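PDB 2CXI: phenylalanine--tRNA ligase beta subunit from Pyrococcus horikoshii, which catalyses, together with its alpha subunit, the ATP-dependent attachment of phenylalanine to tRNA(Phe), this N-terminal fragment containing the B3/4 editing and B5 domains. Local coordinates for residues E95-I100 with F198-I203; G104-V109 with I154-A159; M174-I179 with L210-I215; E206-S211 with E219-V224. All coordinates share one frame; numbering follows the deposited sequence.

Overall arrangement
From the N terminus, the loop 95-100 between strands 84-93 and 103-110 opens contact 1, which closes at strand 199-204. Contact 2 falls entirely within that span, bringing strand 103-110 to strand 154-159. Contact 3 starts at 174-179, before contact 1 has closed, and ends at 210-215, so these two cross. Contact 4 closes the short loop from 206-211 through strand 216-217 to 219-224 and shares Leu210 and Ser211 with contact 3. All four reach one mixed sheet: strand 199-204 runs between strands 154-159 and 209-212, linking contacts 1, 2 and 3, whose centres lie 11 to 15 Å apart. Each lies away from the predicted magnesium site.

Contact 1 of 4, residues E95-I100 with F198-I203; sequences EKLKDI and FYPLLI
Leu97 and Ile100 rest on Pro200 and Phe198, packing a connecting loop of the sheet against strand 199-204 of the B3/4 domain. The loop joins strands 84-93 and 103-110 and enters this region as a short 3-10 turn, in which Lys98 N donates to Glu95 O at 3.0 Å.

Leu97 makes the first contact through one branch. Its CD2 methyl lies 3.7 Å from Pro200 CA and also meets CB and CG of the proline ring, the two side chains passing at a slant. CG lies beside the backbone N (chi1 -77°), an orientation from which CD2 can extend to the strand although the CB bond itself does not aim there. Tyr156 of the adjoining strand 154-159 touches both Leu97 and Pro200, so the pair continues into the sheet.

After the solvent-facing Lys98 and Asp99 the chain turns again, with Ile100 N bonded to Leu97 O at 2.8 Å, and this turn brings Ile100 back to the strand beside Leu97. Ile100 points at the strand and divides its two arms. CG2 approaches Pro200 CG at 3.9 Å, whereas CD1 reaches Phe198 CB at 4.1 Å and lies at the edge of the phenyl ring, near its plane. With an alanine in place of Ile100 both arms are gone, which would probably open a gap beside Pro200 and Phe198. The same two methyls cover a buried carbonyl that has no hydrogen-bonding partner in the model: Phe198 O lies 3.6 Å from Ile100 CD1 and 3.7 Å from Ile100 CG2.

Contact 2 of 4, residues G104-V109 with I154-A159; sequences GVYAIV and IYYKAA
Gly104 and Tyr156 mark the nearest approach of two strands that run in roughly opposite directions but are not bonded to each other. Their CA atoms are 7.3 Å apart, and the separation widens to 10.0 Å between Tyr106 CA and Ile154 CA. No hydrogen bond crosses the gap; two tyrosine side chains bridge it near the close end.

Tyr106 and Tyr156 both point into the space between the strands, and their side chains cross at about a right angle. The phenolic oxygen does the touching: Tyr106 OH lies 3.2 Å from Tyr156 CB and 3.4 Å from Tyr156 CG, coming obliquely at the root of the second ring. Tyr156 carries its CG anti to the backbone N (chi1 174°), and its ring passes Gly104, with CE2 4.1 Å from Gly104 N. The far end of Tyr156 is fixed separately, since its hydroxyl is hydrogen-bonded to Arg101 O.

This geometry leaves no room for a side chain at position 104. A beta carbon built there would fall 2.0 Å from Tyr106 OH and 3.1 Å from Tyr156 CD2, so glycine is what lets the Tyr106 hydroxyl reach across.

Around the pair, Val91 and Val93 of strand 84-93 touch Tyr106 and Tyr156 respectively, while Asp234 and Thr236 of strand 231-237 do the same. Strand 84-93 is bonded in parallel to 154-159, and strand 231-237 antiparallel to 103-110. The tyrosines thus join two non-neighbouring strands of the mixed sheet of the B3/4 region through their side chains.

Contact 3 of 4, residues M174-I179 with L210-I215; sequences MTLEEI and LSMPPI
Leu176 and Ile179, one helical turn apart at the start of helix 176-182, receive the side chain of Met212 from the end of strand 209-212 in a helix-on-sheet contact. Met212 is present as selenomethionine, and its heavy atom and terminal methyl each have their own partner. Leu176 comes up to the selenium with CG and CB, SE lying 3.7 Å from Leu176 CG. Beyond it, CE meets Ile179 CG2 at 3.7 Å, the side chains approaching tip to tip.

The torsions of Met212 account for this division. The chain leaves the strand extended, with CG anti to the backbone N (chi1 170°), and then bends at the selenium (chi3 53°), turning CE from the Leu176 side to Ile179. Phe165 of strand 164-165 touches all three residues, and Leu201 also packs on Met212, so the buried group lies among apolar neighbours within the B3/4 region.

A capping box closes the start of the helix. Glu178 N donates to the N-cap side chain at Thr175 OG1 (3.0 Å), while Thr175 N donates back to Glu178 OE1, which it meets on the anti side and 27° out of the carboxylate plane. The reciprocal pair spans the first turn, from which Leu176 and Ile179 both reach Met212.

On the other segment, the strand ends immediately after Met212. A cis peptide precedes Pro214, and Ile215 N returns to Met212 O at 2.8 Å, closing a type VI turn; Arg137 NH1 is hydrogen-bonded to the carbonyl oxygens of both Pro214 and Ile215.

Contact 4 of 4, residues E206-S211 with E219-V224; sequences EGNVLS and EFTGRV
Leu210 and Thr221 bring their CA atoms to 5.4 Å where the loop 219-224 passes strand 209-212, yet no direct hydrogen bond joins the two segments. Thr221 carries the contact, aiming its side chain at the strand. Its CB lies 3.2 Å from Val209 O. OG1 sits beside the backbone N (chi1 -61°) and CG2 anti to it, which spreads the two branches so that both meet Asn208 CB, 3.6 Å from each of OG1 and CG2 of Thr221. The methyl CG2 also meets Leu210 CD1 at 4.1 Å, the side chains crossing at about a right angle.

Thr221 OG1 is too poorly angled to bond to Val209 O itself. An ordered water makes the link, donating to Val209 O at 2.8 Å and pairing with Thr221 OG1 at 2.9 Å. Replacing Thr221 by a valine would remove this hydroxyl and probably leave the water tied to Val209 O without its mate on the loop.

The loop is braced from within. Arg223 NH1 donates to Glu219 O in the carbonyl plane, on a lone pair, with an N-H...O angle of 158°. Ser218 OG adds a hydrogen bond to Thr221 N.

The strand it meets departs from regular pairing, since Leu210 and Ser211 both face Leu202 of strand 199-204: a classic beta bulge, with the water-bridged loop laid alongside it.

Contact 1 of 4, residues E95-I100 with F198-I203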
# COMPACT_ATOMS: atom_id res chain seq x y z
N GLU A 95 11.93 1.26 -18.45
CA GLU A 95 12.75 2.04 -19.38
C GLU A 95 13.77 1.18 -20.09
O GLU A 95 14.20 1.51 -21.19
CB GLU A 95 13.45 3.22 -18.69
CG GLU A 95 14.49 2.84 -17.64
CD GLU A 95 15.18 4.07 -17.06
OE1 GLU A 95 15.08 5.18 -17.67
OE2 GLU A 95 15.81 3.94 -15.98
N LYS A 96 14.11 0.06 -19.48
CA LYS A 96 15.09 -0.86 -20.07
C LYS A 96 14.55 -1.55 -21.32
O LYS A 96 15.30 -2.19 -22.06
CB LYS A 96 15.53 -1.91 -19.06
CG LYS A 96 16.27 -1.34 -17.84
CD LYS A 96 17.12 -2.46 -17.22
CE LYS A 96 17.39 -2.18 -15.73
NZ LYS A 96 17.00 -0.77 -15.33
N LEU A 97 13.25 -1.38 -21.57
CA LEU A 97 12.63 -1.89 -22.82
C LEU A 97 12.79 -0.92 -24.01
O LEU A 97 12.34 -1.22 -25.12
CB LEU A 97 11.16 -2.25 -22.56
CG LEU A 97 10.90 -3.57 -21.83
CD1 LEU A 97 9.43 -3.73 -21.48
CD2 LEU A 97 11.43 -4.82 -22.64
N LYS A 98 13.39 0.25 -23.75
CA LYS A 98 13.41 1.36 -24.73
C LYS A 98 13.89 0.98 -26.12
O LYS A 98 13.31 1.44 -27.11
CB LYS A 98 14.18 2.57 -24.22
CG LYS A 98 14.12 3.83 -25.13
CD LYS A 98 12.68 4.37 -25.33
CE LYS A 98 12.69 5.69 -26.10
NZ LYS A 98 11.33 6.14 -26.59
N ASP A 99 14.90 0.11 -26.21
CA ASP A 99 15.45 -0.29 -27.49
C ASP A 99 15.13 -1.76 -27.74
O ASP A 99 15.76 -2.41 -28.56
CB ASP A 99 16.97 -0.02 -27.52
CG ASP A 99 17.54 -0.03 -28.93
OD1 ASP A 99 16.82 0.37 -29.90
OD2 ASP A 99 18.71 -0.44 -29.15
N ILE A 100 14.11 -2.28 -27.04
CA ILE A 100 13.72 -3.68 -27.22
C ILE A 100 12.26 -3.79 -27.69
O ILE A 100 11.97 -4.47 -28.71
CB ILE A 100 13.96 -4.51 -25.88
CG1 ILE A 100 15.44 -4.43 -25.46
CG2 ILE A 100 13.43 -5.96 -26.01
CD1 ILE A 100 15.74 -4.96 -24.04
N PHE A 198 17.71 -8.51 -23.06
CA PHE A 198 16.56 -8.90 -22.22
C PHE A 198 15.34 -9.11 -23.11
O PHE A 198 15.28 -8.57 -24.23
CB PHE A 198 16.25 -7.83 -21.17
CG PHE A 198 17.42 -7.48 -20.30
CD1 PHE A 198 17.99 -8.43 -19.45
CD2 PHE A 198 17.97 -6.20 -20.34
CE1 PHE A 198 19.10 -8.12 -18.66
CE2 PHE A 198 19.08 -5.86 -19.53
CZ PHE A 198 19.64 -6.83 -18.69
N TYR A 199 14.38 -9.92 -22.65
CA TYR A 199 13.10 -10.07 -23.39
C TYR A 199 11.96 -9.40 -22.63
O TYR A 199 11.98 -9.36 -21.38
CB TYR A 199 12.77 -11.54 -23.65
CG TYR A 199 13.82 -12.35 -24.38
CD1 TYR A 199 14.72 -11.74 -25.28
CD2 TYR A 199 13.93 -13.73 -24.17
CE1 TYR A 199 15.68 -12.48 -25.94
CE2 TYR A 199 14.88 -14.48 -24.84
CZ TYR A 199 15.77 -13.84 -25.71
OH TYR A 199 16.69 -14.58 -26.39
N PRO A 200 10.98 -8.84 -23.35
CA PRO A 200 9.85 -8.17 -22.68
C PRO A 200 9.01 -9.23 -21.97
O PRO A 200 8.76 -10.31 -22.52
CB PRO A 200 9.05 -7.54 -23.85
CG PRO A 200 9.97 -7.62 -25.08
CD PRO A 200 10.86 -8.81 -24.83
N LEU A 201 8.59 -8.92 -20.76
CA LEU A 201 7.71 -9.80 -20.01
C LEU A 201 6.60 -8.95 -19.37
O LEU A 201 6.85 -7.88 -18.83
CB LEU A 201 8.53 -10.54 -18.94
CG LEU A 201 8.08 -11.95 -18.59
CD1 LEU A 201 8.15 -12.84 -19.84
CD2 LEU A 201 9.01 -12.51 -17.48
N LEU A 202 5.37 -9.45 -19.45
CA LEU A 202 4.22 -8.83 -18.78
C LEU A 202 3.86 -9.70 -17.57
O LEU A 202 3.49 -10.85 -17.74
CB LEU A 202 3.04 -8.77 -19.76
CG LEU A 202 1.80 -7.96 -19.33
CD1 LEU A 202 2.12 -6.43 -18.95
CD2 LEU A 202 0.67 -8.12 -20.39
N ILE A 203 3.98 -9.15 -16.37
CA ILE A 203 3.97 -9.95 -15.14
C ILE A 203 3.18 -9.24 -14.05
O ILE A 203 3.17 -7.98 -13.99
CB ILE A 203 5.44 -10.29 -14.70
CG1 ILE A 203 5.46 -11.23 -13.48
CG2 ILE A 203 6.23 -9.09 -14.32
CD1 ILE A 203 6.81 -11.98 -13.31

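Contact 2 of 4, residues G104-V109 with I154-A159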
# COMPACT_ATOMS: atom_id res chain seq x y z
N GLY A 104 3.98 0.21 -24.15
CA GLY A 104 2.81 -0.59 -23.74
C GLY A 104 1.71 0.41 -23.35
O GLY A 104 1.97 1.47 -22.71
N VAL A 105 0.48 0.13 -23.79
CA VAL A 105 -0.70 0.87 -23.34
C VAL A 105 -1.72 -0.20 -22.99
O VAL A 105 -1.66 -1.35 -23.49
CB VAL A 105 -1.26 1.85 -24.43
CG1 VAL A 105 -0.23 3.00 -24.69
CG2 VAL A 105 -1.54 1.07 -25.77
N TYR A 106 -2.67 0.17 -22.14
CA TYR A 106 -3.51 -0.80 -21.42
C TYR A 106 -4.93 -0.28 -21.23
O TYR A 106 -5.18 0.93 -21.13
CB TYR A 106 -2.88 -1.11 -20.04
CG TYR A 106 -1.43 -1.55 -20.22
CD1 TYR A 106 -1.11 -2.89 -20.43
CD2 TYR A 106 -0.41 -0.61 -20.27
CE1 TYR A 106 0.20 -3.29 -20.68
CE2 TYR A 106 0.89 -0.98 -20.52
CZ TYR A 106 1.18 -2.33 -20.73
OH TYR A 106 2.46 -2.66 -21.02
N ALA A 107 -5.86 -1.22 -21.10
CA ALA A 107 -7.22 -0.89 -20.74
C ALA A 107 -7.87 -2.07 -20.01
O ALA A 107 -7.44 -3.23 -20.13
CB ALA A 107 -8.03 -0.48 -22.00
N ILE A 108 -8.90 -1.74 -19.26
CA ILE A 108 -9.78 -2.73 -18.70
C ILE A 108 -11.16 -2.49 -19.29
O ILE A 108 -11.62 -1.37 -19.37
CB ILE A 108 -9.80 -2.64 -17.14
CG1 ILE A 108 -8.42 -2.99 -16.60
CG2 ILE A 108 -10.92 -3.56 -16.52
CD1 ILE A 108 -8.17 -2.45 -15.16
N VAL A 109 -11.82 -3.56 -19.68
CA VAL A 109 -13.23 -3.46 -20.11
C VAL A 109 -14.07 -4.39 -19.20
O VAL A 109 -13.82 -5.61 -19.16
CB VAL A 109 -13.40 -3.84 -21.58
CG1 VAL A 109 -14.87 -3.65 -22.03
CG2 VAL A 109 -12.51 -2.99 -22.47
N ILE A 154 0.55 -4.09 -12.44
CA ILE A 154 1.11 -4.95 -13.52
C ILE A 154 2.41 -4.32 -14.01
O ILE A 154 2.53 -3.09 -14.03
CB ILE A 154 0.07 -5.12 -14.70
CG1 ILE A 154 -1.29 -5.62 -14.18
CG2 ILE A 154 0.65 -6.03 -15.79
CD1 ILE A 154 -1.29 -6.98 -13.46
N TYR A 155 3.37 -5.15 -14.37
CA TYR A 155 4.71 -4.72 -14.84
C TYR A 155 4.99 -5.22 -16.25
O TYR A 155 4.89 -6.39 -16.50
CB TYR A 155 5.78 -5.28 -13.89
CG TYR A 155 5.59 -4.76 -12.50
CD1 TYR A 155 4.70 -5.38 -11.62
CD2 TYR A 155 6.27 -3.61 -12.07
CE1 TYR A 155 4.49 -4.87 -10.32
CE2 TYR A 155 6.09 -3.11 -10.83
CZ TYR A 155 5.20 -3.73 -9.94
OH TYR A 155 5.05 -3.19 -8.68
N TYR A 156 5.29 -4.30 -17.16
CA TYR A 156 5.81 -4.64 -18.48
C TYR A 156 7.33 -4.35 -18.42
O TYR A 156 7.74 -3.18 -18.34
CB TYR A 156 5.07 -3.81 -19.53
CG TYR A 156 5.60 -3.96 -20.93
CD1 TYR A 156 5.88 -5.23 -21.46
CD2 TYR A 156 5.78 -2.84 -21.74
CE1 TYR A 156 6.37 -5.36 -22.76
CE2 TYR A 156 6.24 -2.97 -23.04
CZ TYR A 156 6.55 -4.23 -23.53
OH TYR A 156 7.05 -4.34 -24.80
N LYS A 157 8.13 -5.40 -18.34
CA LYS A 157 9.54 -5.27 -17.98
C LYS A 157 10.54 -5.97 -18.90
O LYS A 157 10.19 -6.89 -19.64
CB LYS A 157 9.76 -5.75 -16.52
CG LYS A 157 9.56 -7.28 -16.34
CD LYS A 157 10.00 -7.69 -14.96
CE LYS A 157 9.91 -9.21 -14.80
NZ LYS A 157 10.95 -9.79 -13.84
N ALA A 158 11.80 -5.53 -18.81
CA ALA A 158 12.90 -6.22 -19.46
C ALA A 158 13.27 -7.36 -18.51
O ALA A 158 13.63 -7.11 -17.38
CB ALA A 158 14.09 -5.26 -19.67
N ALA A 159 13.15 -8.59 -18.99
CA ALA A 159 13.45 -9.80 -18.22
C ALA A 159 14.72 -10.52 -18.69
O ALA A 159 15.03 -10.57 -19.89
CB ALA A 159 12.27 -10.76 -18.31

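Contact 3 of 4, residues M174-I179 with L210-I215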
# COMPACT_ATOMS: atom_id res chain seq x y z
N MSE A 174 9.22 -23.16 -18.82
CA MSE A 174 10.46 -23.21 -19.58
C MSE A 174 11.11 -21.84 -19.50
O MSE A 174 10.40 -20.85 -19.32
CB MSE A 174 10.16 -23.47 -21.04
CG MSE A 174 9.66 -24.84 -21.35
SE MSE A 174 9.13 -24.81 -23.26
CE MSE A 174 9.04 -26.80 -23.49
N THR A 175 12.43 -21.76 -19.68
CA THR A 175 13.07 -20.45 -19.75
C THR A 175 12.58 -19.70 -20.99
O THR A 175 12.11 -20.30 -21.98
CB THR A 175 14.62 -20.53 -19.80
OG1 THR A 175 15.01 -21.05 -21.07
CG2 THR A 175 15.19 -21.50 -18.79
N LEU A 176 12.70 -18.39 -20.94
CA LEU A 176 12.36 -17.55 -22.07
C LEU A 176 13.11 -17.99 -23.31
O LEU A 176 12.54 -18.07 -24.38
CB LEU A 176 12.66 -16.09 -21.74
CG LEU A 176 11.61 -15.27 -21.00
CD1 LEU A 176 10.62 -16.05 -20.11
CD2 LEU A 176 12.20 -14.06 -20.35
N GLU A 177 14.39 -18.27 -23.14
CA GLU A 177 15.23 -18.85 -24.16
C GLU A 177 14.64 -20.12 -24.80
O GLU A 177 14.53 -20.21 -26.02
CB GLU A 177 16.62 -19.12 -23.56
CG GLU A 177 17.59 -18.02 -23.86
CD GLU A 177 17.69 -17.81 -25.36
OE1 GLU A 177 17.37 -16.69 -25.83
OE2 GLU A 177 18.02 -18.79 -26.05
N GLU A 178 14.23 -21.07 -23.96
CA GLU A 178 13.64 -22.32 -24.42
C GLU A 178 12.33 -22.09 -25.15
O GLU A 178 12.03 -22.82 -26.10
CB GLU A 178 13.39 -23.28 -23.25
CG GLU A 178 14.67 -23.69 -22.54
CD GLU A 178 14.44 -24.63 -21.36
OE1 GLU A 178 13.51 -24.41 -20.54
OE2 GLU A 178 15.25 -25.58 -21.25
N ILE A 179 11.55 -21.11 -24.70
CA ILE A 179 10.30 -20.79 -25.39
C ILE A 179 10.57 -20.29 -26.81
O ILE A 179 9.93 -20.75 -27.77
CB ILE A 179 9.44 -19.78 -24.58
CG1 ILE A 179 9.08 -20.35 -23.18
CG2 ILE A 179 8.17 -19.42 -25.36
CD1 ILE A 179 8.36 -19.30 -22.23
N LEU A 210 1.82 -13.05 -17.31
CA LEU A 210 0.75 -12.96 -18.29
C LEU A 210 1.20 -13.40 -19.69
O LEU A 210 0.51 -14.20 -20.32
CB LEU A 210 0.22 -11.51 -18.35
CG LEU A 210 -0.81 -11.13 -17.29
CD1 LEU A 210 -0.10 -10.97 -15.91
CD2 LEU A 210 -1.46 -9.80 -17.75
N SER A 211 2.33 -12.86 -20.16
CA SER A 211 2.78 -13.12 -21.52
C SER A 211 4.22 -12.67 -21.69
O SER A 211 4.78 -11.97 -20.82
CB SER A 211 1.87 -12.35 -22.50
OG SER A 211 2.13 -10.94 -22.41
N MSE A 212 4.84 -13.07 -22.80
CA MSE A 212 6.06 -12.45 -23.25
C MSE A 212 5.80 -11.74 -24.58
O MSE A 212 5.86 -12.39 -25.63
CB MSE A 212 7.15 -13.53 -23.41
CG MSE A 212 8.40 -13.02 -24.11
SE MSE A 212 9.89 -14.35 -24.10
CE MSE A 212 9.03 -15.82 -24.82
N PRO A 213 5.45 -10.43 -24.58
CA PRO A 213 5.25 -9.73 -25.87
C PRO A 213 6.53 -9.73 -26.72
O PRO A 213 7.65 -9.64 -26.17
CB PRO A 213 4.87 -8.31 -25.45
CG PRO A 213 4.27 -8.47 -24.05
CD PRO A 213 5.17 -9.56 -23.42
N PRO A 214 6.42 -9.84 -28.04
CA PRO A 214 5.18 -10.06 -28.78
C PRO A 214 5.04 -11.52 -29.22
O PRO A 214 4.57 -11.79 -30.35
CB PRO A 214 5.41 -9.20 -30.04
CG PRO A 214 6.91 -9.39 -30.33
CD PRO A 214 7.57 -9.62 -28.96
N ILE A 215 5.42 -12.44 -28.35
CA ILE A 215 5.63 -13.85 -28.69
C ILE A 215 4.44 -14.76 -28.34
O ILE A 215 3.83 -15.33 -29.24
CB ILE A 215 6.94 -14.37 -28.01
CG1 ILE A 215 8.16 -13.49 -28.39
CG2 ILE A 215 7.18 -15.90 -28.35
CD1 ILE A 215 8.46 -13.38 -29.95

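Contact 4 of 4, residues E206-S211 with E219-V224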
# COMPACT_ATOMS: atom_id res chain seq x y z
N GLU A 206 2.31 -10.65 -8.04
CA GLU A 206 2.80 -11.86 -7.41
C GLU A 206 3.72 -12.70 -8.28
O GLU A 206 3.95 -13.87 -7.98
CB GLU A 206 1.63 -12.69 -6.96
CG GLU A 206 1.16 -12.35 -5.55
CD GLU A 206 -0.07 -13.14 -5.19
OE1 GLU A 206 -0.05 -14.36 -5.42
OE2 GLU A 206 -1.06 -12.52 -4.72
N GLY A 207 4.23 -12.14 -9.37
CA GLY A 207 5.19 -12.89 -10.18
C GLY A 207 4.57 -13.81 -11.21
O GLY A 207 5.27 -14.57 -11.84
N ASN A 208 3.26 -13.75 -11.39
CA ASN A 208 2.62 -14.56 -12.44
C ASN A 208 2.73 -13.87 -13.79
O ASN A 208 2.30 -12.72 -13.96
CB ASN A 208 1.15 -14.85 -12.11
CG ASN A 208 1.01 -15.47 -10.75
OD1 ASN A 208 1.38 -16.63 -10.54
ND2 ASN A 208 0.56 -14.68 -9.80
N VAL A 209 3.32 -14.59 -14.72
CA VAL A 209 3.58 -14.06 -16.06
C VAL A 209 2.34 -14.21 -16.90
O VAL A 209 1.87 -15.35 -17.19
CB VAL A 209 4.78 -14.78 -16.74
CG1 VAL A 209 4.96 -14.30 -18.20
CG2 VAL A 209 6.06 -14.59 -15.94
N LEU A 210 1.82 -13.05 -17.31
CA LEU A 210 0.75 -12.96 -18.29
C LEU A 210 1.20 -13.40 -19.69
O LEU A 210 0.51 -14.20 -20.32
CB LEU A 210 0.22 -11.51 -18.35
CG LEU A 210 -0.81 -11.13 -17.29
CD1 LEU A 210 -0.10 -10.97 -15.91
CD2 LEU A 210 -1.46 -9.80 -17.75
N SER A 211 2.33 -12.86 -20.16
CA SER A 211 2.78 -13.12 -21.52
C SER A 211 4.22 -12.67 -21.69
O SER A 211 4.78 -11.97 -20.82
CB SER A 211 1.87 -12.35 -22.50
OG SER A 211 2.13 -10.94 -22.41
N GLU A 219 0.05 -20.19 -20.39
CA GLU A 219 -0.95 -21.27 -20.27
C GLU A 219 -1.91 -21.07 -19.06
O GLU A 219 -3.11 -21.36 -19.15
CB GLU A 219 -0.21 -22.63 -20.14
CG GLU A 219 -1.14 -23.82 -19.92
CD GLU A 219 -2.02 -24.17 -21.12
OE1 GLU A 219 -1.90 -23.63 -22.24
OE2 GLU A 219 -2.88 -25.03 -20.95
N PHE A 220 -1.39 -20.58 -17.95
CA PHE A 220 -2.15 -20.59 -16.70
C PHE A 220 -2.55 -19.25 -16.12
O PHE A 220 -3.43 -19.19 -15.24
CB PHE A 220 -1.36 -21.32 -15.63
CG PHE A 220 -1.09 -22.77 -15.97
CD1 PHE A 220 -2.11 -23.71 -15.89
CD2 PHE A 220 0.20 -23.18 -16.38
CE1 PHE A 220 -1.87 -25.07 -16.21
CE2 PHE A 220 0.45 -24.53 -16.70
CZ PHE A 220 -0.58 -25.47 -16.60
N THR A 221 -1.91 -18.18 -16.58
CA THR A 221 -2.19 -16.86 -15.99
C THR A 221 -3.09 -16.00 -16.85
O THR A 221 -2.70 -15.62 -17.98
CB THR A 221 -0.87 -16.13 -15.71
OG1 THR A 221 -0.12 -16.90 -14.78
CG2 THR A 221 -1.14 -14.80 -14.94
N GLY A 222 -4.25 -15.64 -16.29
CA GLY A 222 -5.20 -14.71 -16.91
C GLY A 222 -5.89 -15.18 -18.17
O GLY A 222 -6.25 -14.37 -19.05
N ARG A 223 -6.11 -16.50 -18.30
CA ARG A 223 -6.80 -17.02 -19.50
C ARG A 223 -8.22 -16.52 -19.67
O ARG A 223 -9.00 -16.48 -18.71
CB ARG A 223 -6.76 -18.56 -19.50
CG ARG A 223 -5.34 -19.07 -19.62
CD ARG A 223 -4.76 -19.01 -21.03
NE ARG A 223 -5.58 -19.72 -22.03
CZ ARG A 223 -5.59 -21.04 -22.19
NH1 ARG A 223 -4.86 -21.82 -21.42
NH2 ARG A 223 -6.34 -21.58 -23.14
N VAL A 224 -8.54 -16.05 -20.87
CA VAL A 224 -9.89 -15.60 -21.21
C VAL A 224 -10.75 -16.80 -21.68
O VAL A 224 -10.35 -17.56 -22.56
CB VAL A 224 -9.89 -14.54 -22.35
CG1 VAL A 224 -11.31 -14.03 -22.64
CG2 VAL A 224 -8.98 -13.33 -22.01
O HOH W 1 2.25 -17.94 -16.10